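Local coordinates for oxalate oxidase (Hordeum vulgare, PDB 1FI2) that oxidises oxalate with dioxygen to carbon dioxide and hydrogen peroxide, using a bound manganese ion, and also has superoxide dismutase activity, at the manganese (II) ion site and the interface of chains A and B. Sequence-based numbering; all coordinates share one arbitrary frame. Chains: chain A/B, Oxalate oxidase.

Contact 1 is the manganese centre inside the cupin barrel of chain A; contact 2 is one patch of the two-fold interface where the end of helix 176-183 of chain B docks on chain A. Their C-alpha centres lie about 14 Å apart, and A:Pro86 belongs to both. In contact 1 its carbonyl oxygen holds a metal-binding histidine, while in contact 2 its ring faces the partner chain. Strand 84-86 thus runs from the metal's second shell to the subunit boundary, so packing across this interface probably helps to keep the metal site in shape in the germin hexamer, a trimer of dimers.

Contact 1: the manganese (II) ion site. Residues chain A 85-86, 88, 90, 95, 135, 137, 139, 153, 159. With MN (manganese (II) ion), chain C.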
loop_
_atom_site.group_PDB
_atom_site.type_symbol
_atom_site.label_atom_id
_atom_site.label_comp_id
_atom_site.label_asym_id
_atom_site.label_seq_id
_atom_site.Cartn_x
_atom_site.Cartn_y
_atom_site.Cartn_z
ATOM N N ASN A 85 -29.508 0.402 -12.472
ATOM C CA ASN A 85 -28.059 0.242 -12.689
ATOM C C ASN A 85 -27.943 -1.235 -12.297
ATOM O O ASN A 85 -28.169 -1.560 -11.130
ATOM C CB ASN A 85 -27.261 1.190 -11.822
ATOM C CG ASN A 85 -25.822 1.396 -12.245
ATOM O OD1 ASN A 85 -25.413 0.995 -13.335
ATOM N ND2 ASN A 85 -25.039 2.034 -11.382
ATOM N N PRO A 86 -27.829 -2.123 -13.276
ATOM C CA PRO A 86 -27.878 -3.558 -13.062
ATOM C C PRO A 86 -26.801 -4.109 -12.162
ATOM O O PRO A 86 -25.812 -3.441 -11.906
ATOM C CB PRO A 86 -27.779 -4.137 -14.473
ATOM C CG PRO A 86 -27.121 -3.084 -15.292
ATOM C CD PRO A 86 -27.580 -1.775 -14.699
ATOM N N HIS A 88 -23.649 -5.083 -10.762
ATOM C CA HIS A 88 -22.311 -4.867 -11.308
ATOM C C HIS A 88 -21.244 -4.898 -10.227
ATOM O O HIS A 88 -21.541 -5.021 -9.039
ATOM C CB HIS A 88 -22.254 -3.543 -12.079
ATOM C CG HIS A 88 -22.477 -2.336 -11.220
ATOM N ND1 HIS A 88 -23.735 -1.924 -10.839
ATOM C CD2 HIS A 88 -21.598 -1.462 -10.666
ATOM C CE1 HIS A 88 -23.625 -0.840 -10.084
ATOM N NE2 HIS A 88 -22.346 -0.543 -9.971
ATOM N N HIS A 90 -17.086 -3.283 -9.195
ATOM C CA HIS A 90 -15.909 -2.455 -9.429
ATOM C C HIS A 90 -14.699 -3.250 -8.949
ATOM O O HIS A 90 -14.528 -3.462 -7.747
ATOM C CB HIS A 90 -15.975 -1.111 -8.683
ATOM C CG HIS A 90 -17.235 -0.383 -9.048
ATOM N ND1 HIS A 90 -17.423 0.168 -10.295
ATOM C CD2 HIS A 90 -18.375 -0.161 -8.361
ATOM C CE1 HIS A 90 -18.628 0.704 -10.365
ATOM N NE2 HIS A 90 -19.229 0.513 -9.202
ATOM N N GLU A 95 -16.961 1.992 -3.295
ATOM C CA GLU A 95 -17.808 3.096 -3.738
ATOM C C GLU A 95 -18.578 3.667 -2.549
ATOM O O GLU A 95 -19.040 2.933 -1.675
ATOM C CB GLU A 95 -18.771 2.624 -4.825
ATOM C CG GLU A 95 -19.860 3.587 -5.251
ATOM C CD GLU A 95 -20.879 2.957 -6.179
ATOM O OE1 GLU A 95 -20.640 1.823 -6.643
ATOM O OE2 GLU A 95 -21.934 3.562 -6.452
ATOM N N LEU A 135 -17.539 -6.208 -4.565
ATOM C CA LEU A 135 -18.773 -6.948 -4.322
ATOM C C LEU A 135 -19.850 -6.583 -5.336
ATOM O O LEU A 135 -19.897 -5.447 -5.808
ATOM C CB LEU A 135 -19.280 -6.692 -2.902
ATOM C CG LEU A 135 -18.346 -7.108 -1.762
ATOM C CD1 LEU A 135 -18.980 -6.827 -0.407
ATOM C CD2 LEU A 135 -17.977 -8.583 -1.860
ATOM N N HIS A 137 -23.399 -5.432 -6.706
ATOM C CA HIS A 137 -24.397 -4.496 -6.184
ATOM C C HIS A 137 -25.247 -3.925 -7.310
ATOM O O HIS A 137 -24.893 -4.063 -8.485
ATOM C CB HIS A 137 -23.714 -3.380 -5.388
ATOM C CG HIS A 137 -22.724 -2.568 -6.161
ATOM N ND1 HIS A 137 -21.533 -3.103 -6.607
ATOM C CD2 HIS A 137 -22.720 -1.272 -6.561
ATOM C CE1 HIS A 137 -20.852 -2.182 -7.246
ATOM N NE2 HIS A 137 -21.538 -1.048 -7.246
ATOM N N GLN A 139 -28.787 -0.855 -8.228
ATOM C CA GLN A 139 -29.710 0.193 -7.812
ATOM C C GLN A 139 -30.958 0.081 -8.701
ATOM O O GLN A 139 -30.841 -0.222 -9.886
ATOM C CB GLN A 139 -29.176 1.614 -7.864
ATOM C CG GLN A 139 -28.111 1.974 -6.838
ATOM C CD GLN A 139 -26.718 1.689 -7.368
ATOM O OE1 GLN A 139 -26.470 1.799 -8.575
ATOM N NE2 GLN A 139 -25.797 1.303 -6.494
ATOM N N PHE A 153 -15.302 7.132 -5.585
ATOM C CA PHE A 153 -14.569 5.883 -5.515
ATOM C C PHE A 153 -13.170 6.149 -4.955
ATOM O O PHE A 153 -12.621 7.235 -5.127
ATOM C CB PHE A 153 -14.378 5.219 -6.879
ATOM C CG PHE A 153 -15.647 4.890 -7.612
ATOM C CD1 PHE A 153 -16.218 5.812 -8.473
ATOM C CD2 PHE A 153 -16.267 3.663 -7.434
ATOM C CE1 PHE A 153 -17.391 5.520 -9.143
ATOM C CE2 PHE A 153 -17.441 3.367 -8.102
ATOM C CZ PHE A 153 -18.000 4.290 -8.961
ATOM N N GLY A 159 -13.134 0.808 -12.646
ATOM C CA GLY A 159 -13.502 -0.222 -13.605
ATOM C C GLY A 159 -14.953 -0.635 -13.350
ATOM O O GLY A 159 -15.456 -0.414 -12.251
HETATM MN MN MN C . -21.375 0.830 -8.443
HETATM O O HOH W 1 -21.251 2.520 -10.194
HETATM O O HOH W 2 -23.323 1.684 -7.763
#
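Germin is a cupin, and its manganese sits inside the beta-jellyroll barrel in the family's three-histidine, one-glutamate site. A:His88, A:His90 and A:His137 each give NE2, A:Glu95 gives a single carboxylate oxygen, and two waters complete a near-octahedral shell. The glutamate binds through OE1, 2.2 Å from MN, whereas its OE2 stands 3.4 Å from MN and is turned to water 2. Its chain reaches in extended, with CG anti to the backbone N (chi1 171°). A:His88 and A:His137 both hold CG in the crowded position between backbone N and carbonyl carbon (chi1 64° and 59°); A:His90 instead has CG anti to its carbonyl carbon.

Each imidazole is fixed in rotation from behind by a backbone carbonyl. ND1 of A:His88 donates to A:Pro86 O at 2.8 Å, in the ring plane and nearly along the C=O axis. A:His90 ND1 donates to A:Gly159 O at 2.8 Å, likewise in its ring plane but within the carbonyl plane, and A:His137 ND1 meets A:Leu135 O over a longer 3.0 Å. These bonds imply a proton on ND1 and leave NE2 to the metal, which would probably strengthen the histidines as donors. CE2 of A:Phe153 stands over the centre of the A:His90 ring, limiting its tilt from one face, while the edge of the phenyl ring points to water 1.

Water 2, a metal ligand, is also held by A:Glu95 OE2 at 2.7 Å and by the amide NE2 of A:Gln139 at 2.8 Å. The other end of that amide is oriented in turn: A:Gln139 OE1 accepts from A:Asn85 ND2 at 3.2 Å, nearly along its C=O axis. A:Asn85, an oxalate-binding residue, thus lines the water-bearing side of the metal, where substrate would probably displace one or both waters.

Contact 2: the interface of chains A and B. Residues chain A 51-52, 84, 86-87, 164, 168, 193, 196-197, 201; chain B 182-184.
B:Arg184, just past the end of helix 176-183, is the plug of this two-fold interface of the germin hexamer, burying 164 Å² against chain A. Its chain runs extended from CG to NE and carries the guanidinium between two lids: A:Pro51 CB lies over the centre of one face, and A:Phe197 CE2 over the other at 3.4 Å from B:Arg184 CZ, with ring and guanidinium planes 20° apart. The rim is gripped end-on by the C-terminal carboxylate of A:Ser201, a poorly ordered residue: B:Arg184 NH1 reaches OXT at 2.7 Å and its NH2 reaches O at 2.8 Å. B:Arg184 NH1 also donates to A:Lys196 O at 3.0 Å, and NH2 donates more loosely to A:Asn52 OD1, from above that carbonyl's plane. NE points straight at water 4, which A:Asn52 OD1 also holds. A leucine here, lacking the guanidinium and its bonds to the terminal carboxylate, would probably loosen the docking of the C-terminus.

B:Ala182 sets its methyl, CB, 3.8 Å from A:Pro87 CD, with A:Pro86 CB alongside, and its carbonyl O meets the A:Phe197 edge in plane; water 3 joins that oxygen to A:Asn52 OD1. B:Leu183 pushes CD2 between A:Pro164 CB, 4.0 Å away, and A:Phe168 CE1, while A:Leu193 CD2 touches its CB. The helix end of chain B thereby sits between the barrel-side loops of chain A and helices 163-169 and 187-196, and two-fold symmetry repeats the clasp with the chains exchanged.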
loop_
_atom_site.group_PDB
_atom_site.type_symbol
_atom_site.label_atom_id
_atom_site.label_comp_id
_atom_site.label_asym_id
_atom_site.label_seq_id
_atom_site.Cartn_x
_atom_site.Cartn_y
_atom_site.Cartn_z
ATOM N N PRO A 51 -31.768 0.720 -22.676
ATOM C CA PRO A 51 -32.336 -0.560 -22.288
ATOM C C PRO A 51 -32.383 -0.744 -20.781
ATOM O O PRO A 51 -33.399 -1.209 -20.253
ATOM C CB PRO A 51 -31.439 -1.592 -22.957
ATOM C CG PRO A 51 -30.779 -0.868 -24.080
ATOM C CD PRO A 51 -30.637 0.561 -23.620
ATOM N N ASN A 52 -31.331 -0.340 -20.064
ATOM C CA ASN A 52 -31.331 -0.406 -18.615
ATOM C C ASN A 52 -32.219 0.653 -17.974
ATOM O O ASN A 52 -32.685 0.379 -16.854
ATOM C CB ASN A 52 -29.937 -0.242 -18.003
ATOM C CG ASN A 52 -28.984 -1.377 -18.278
ATOM O OD1 ASN A 52 -29.375 -2.527 -18.459
ATOM N ND2 ASN A 52 -27.696 -1.046 -18.297
ATOM N N THR A 84 -32.822 0.607 -13.864
ATOM C CA THR A 84 -31.836 -0.018 -12.993
ATOM C C THR A 84 -30.406 0.248 -13.432
ATOM O O THR A 84 -30.136 0.433 -14.618
ATOM C CB THR A 84 -32.101 -1.542 -12.963
ATOM O OG1 THR A 84 -31.214 -2.191 -12.045
ATOM C CG2 THR A 84 -31.924 -2.178 -14.335
ATOM N N PRO A 86 -27.829 -2.123 -13.276
ATOM C CA PRO A 86 -27.878 -3.558 -13.062
ATOM C C PRO A 86 -26.801 -4.109 -12.162
ATOM O O PRO A 86 -25.812 -3.441 -11.906
ATOM C CB PRO A 86 -27.779 -4.137 -14.473
ATOM C CG PRO A 86 -27.121 -3.084 -15.292
ATOM C CD PRO A 86 -27.580 -1.775 -14.699
ATOM N N PRO A 87 -26.972 -5.308 -11.624
ATOM C CA PRO A 87 -25.957 -5.944 -10.794
ATOM C C PRO A 87 -24.574 -5.781 -11.392
ATOM O O PRO A 87 -24.333 -6.343 -12.456
ATOM C CB PRO A 87 -26.392 -7.407 -10.789
ATOM C CG PRO A 87 -27.883 -7.319 -10.868
ATOM C CD PRO A 87 -28.134 -6.201 -11.860
ATOM N N PRO A 164 -24.841 -8.769 -16.292
ATOM C CA PRO A 164 -25.647 -9.247 -17.403
ATOM C C PRO A 164 -24.943 -9.108 -18.741
ATOM O O PRO A 164 -24.815 -10.076 -19.497
ATOM C CB PRO A 164 -26.924 -8.419 -17.333
ATOM C CG PRO A 164 -26.984 -7.936 -15.921
ATOM C CD PRO A 164 -25.539 -7.712 -15.522
ATOM N N PHE A 168 -23.653 -12.455 -20.956
ATOM C CA PHE A 168 -24.331 -12.776 -22.198
ATOM C C PHE A 168 -23.901 -12.017 -23.435
ATOM O O PHE A 168 -24.313 -12.448 -24.525
ATOM C CB PHE A 168 -25.851 -12.573 -21.979
ATOM C CG PHE A 168 -26.381 -13.382 -20.822
ATOM C CD1 PHE A 168 -26.828 -12.758 -19.669
ATOM C CD2 PHE A 168 -26.410 -14.764 -20.882
ATOM C CE1 PHE A 168 -27.306 -13.497 -18.602
ATOM C CE2 PHE A 168 -26.883 -15.512 -19.820
ATOM C CZ PHE A 168 -27.329 -14.874 -18.676
ATOM N N LEU A 193 -31.394 -15.251 -23.665
ATOM C CA LEU A 193 -30.660 -14.236 -22.912
ATOM C C LEU A 193 -29.613 -13.549 -23.771
ATOM O O LEU A 193 -29.527 -12.316 -23.788
ATOM C CB LEU A 193 -30.045 -14.872 -21.659
ATOM C CG LEU A 193 -31.048 -15.179 -20.539
ATOM C CD1 LEU A 193 -30.559 -16.330 -19.675
ATOM C CD2 LEU A 193 -31.300 -13.937 -19.692
ATOM N N LYS A 196 -30.745 -10.686 -26.140
ATOM C CA LYS A 196 -31.046 -9.402 -25.537
ATOM C C LYS A 196 -29.818 -8.522 -25.338
ATOM O O LYS A 196 -29.960 -7.327 -25.067
ATOM C CB LYS A 196 -31.721 -9.619 -24.174
ATOM C CG LYS A 196 -32.882 -10.600 -24.187
ATOM C CD LYS A 196 -34.046 -10.089 -25.020
ATOM C CE LYS A 196 -35.200 -11.079 -25.012
ATOM N NZ LYS A 196 -36.337 -10.595 -25.845
ATOM N N PHE A 197 -28.620 -9.101 -25.391
ATOM C CA PHE A 197 -27.387 -8.354 -25.186
ATOM C C PHE A 197 -26.477 -8.377 -26.404
ATOM O O PHE A 197 -25.324 -7.938 -26.334
ATOM C CB PHE A 197 -26.618 -8.882 -23.961
ATOM C CG PHE A 197 -27.369 -8.668 -22.671
ATOM C CD1 PHE A 197 -28.263 -9.620 -22.218
ATOM C CD2 PHE A 197 -27.207 -7.494 -21.952
ATOM C CE1 PHE A 197 -28.980 -9.414 -21.056
ATOM C CE2 PHE A 197 -27.912 -7.288 -20.782
ATOM C CZ PHE A 197 -28.800 -8.248 -20.338
ATOM N N SER A 201 -24.746 -3.385 -25.382
ATOM C CA SER A 201 -25.137 -2.540 -24.261
ATOM C C SER A 201 -26.325 -3.152 -23.524
ATOM O O SER A 201 -26.660 -2.666 -22.426
ATOM C CB SER A 201 -25.471 -1.127 -24.736
ATOM O OG SER A 201 -26.537 -1.133 -25.670
ATOM O OXT SER A 201 -26.894 -4.133 -24.049
ATOM N N ALA B 182 -33.084 -6.146 -15.450
ATOM C CA ALA B 182 -31.663 -6.315 -15.696
ATOM C C ALA B 182 -31.345 -7.362 -16.755
ATOM O O ALA B 182 -30.401 -7.159 -17.520
ATOM C CB ALA B 182 -30.959 -6.691 -14.394
ATOM N N LEU B 183 -32.093 -8.462 -16.797
ATOM C CA LEU B 183 -31.803 -9.531 -17.750
ATOM C C LEU B 183 -32.602 -9.455 -19.036
ATOM O O LEU B 183 -32.342 -10.187 -19.994
ATOM C CB LEU B 183 -32.009 -10.889 -17.063
ATOM C CG LEU B 183 -31.124 -11.124 -15.831
ATOM C CD1 LEU B 183 -31.495 -12.427 -15.143
ATOM C CD2 LEU B 183 -29.651 -11.119 -16.216
ATOM N N ARG B 184 -33.586 -8.570 -19.084
ATOM C CA ARG B 184 -34.420 -8.329 -20.253
ATOM C C ARG B 184 -35.221 -9.537 -20.707
ATOM O O ARG B 184 -35.471 -9.749 -21.898
ATOM C CB ARG B 184 -33.544 -7.755 -21.382
ATOM C CG ARG B 184 -32.844 -6.446 -21.026
ATOM C CD ARG B 184 -31.696 -6.140 -21.984
ATOM N NE ARG B 184 -30.816 -5.108 -21.444
ATOM C CZ ARG B 184 -29.723 -4.624 -22.006
ATOM N NH1 ARG B 184 -29.309 -5.067 -23.188
ATOM N NH2 ARG B 184 -29.014 -3.688 -21.380
HETATM O O HOH W 3 -28.442 -5.100 -17.797
HETATM O O HOH W 4 -31.629 -3.916 -19.001
#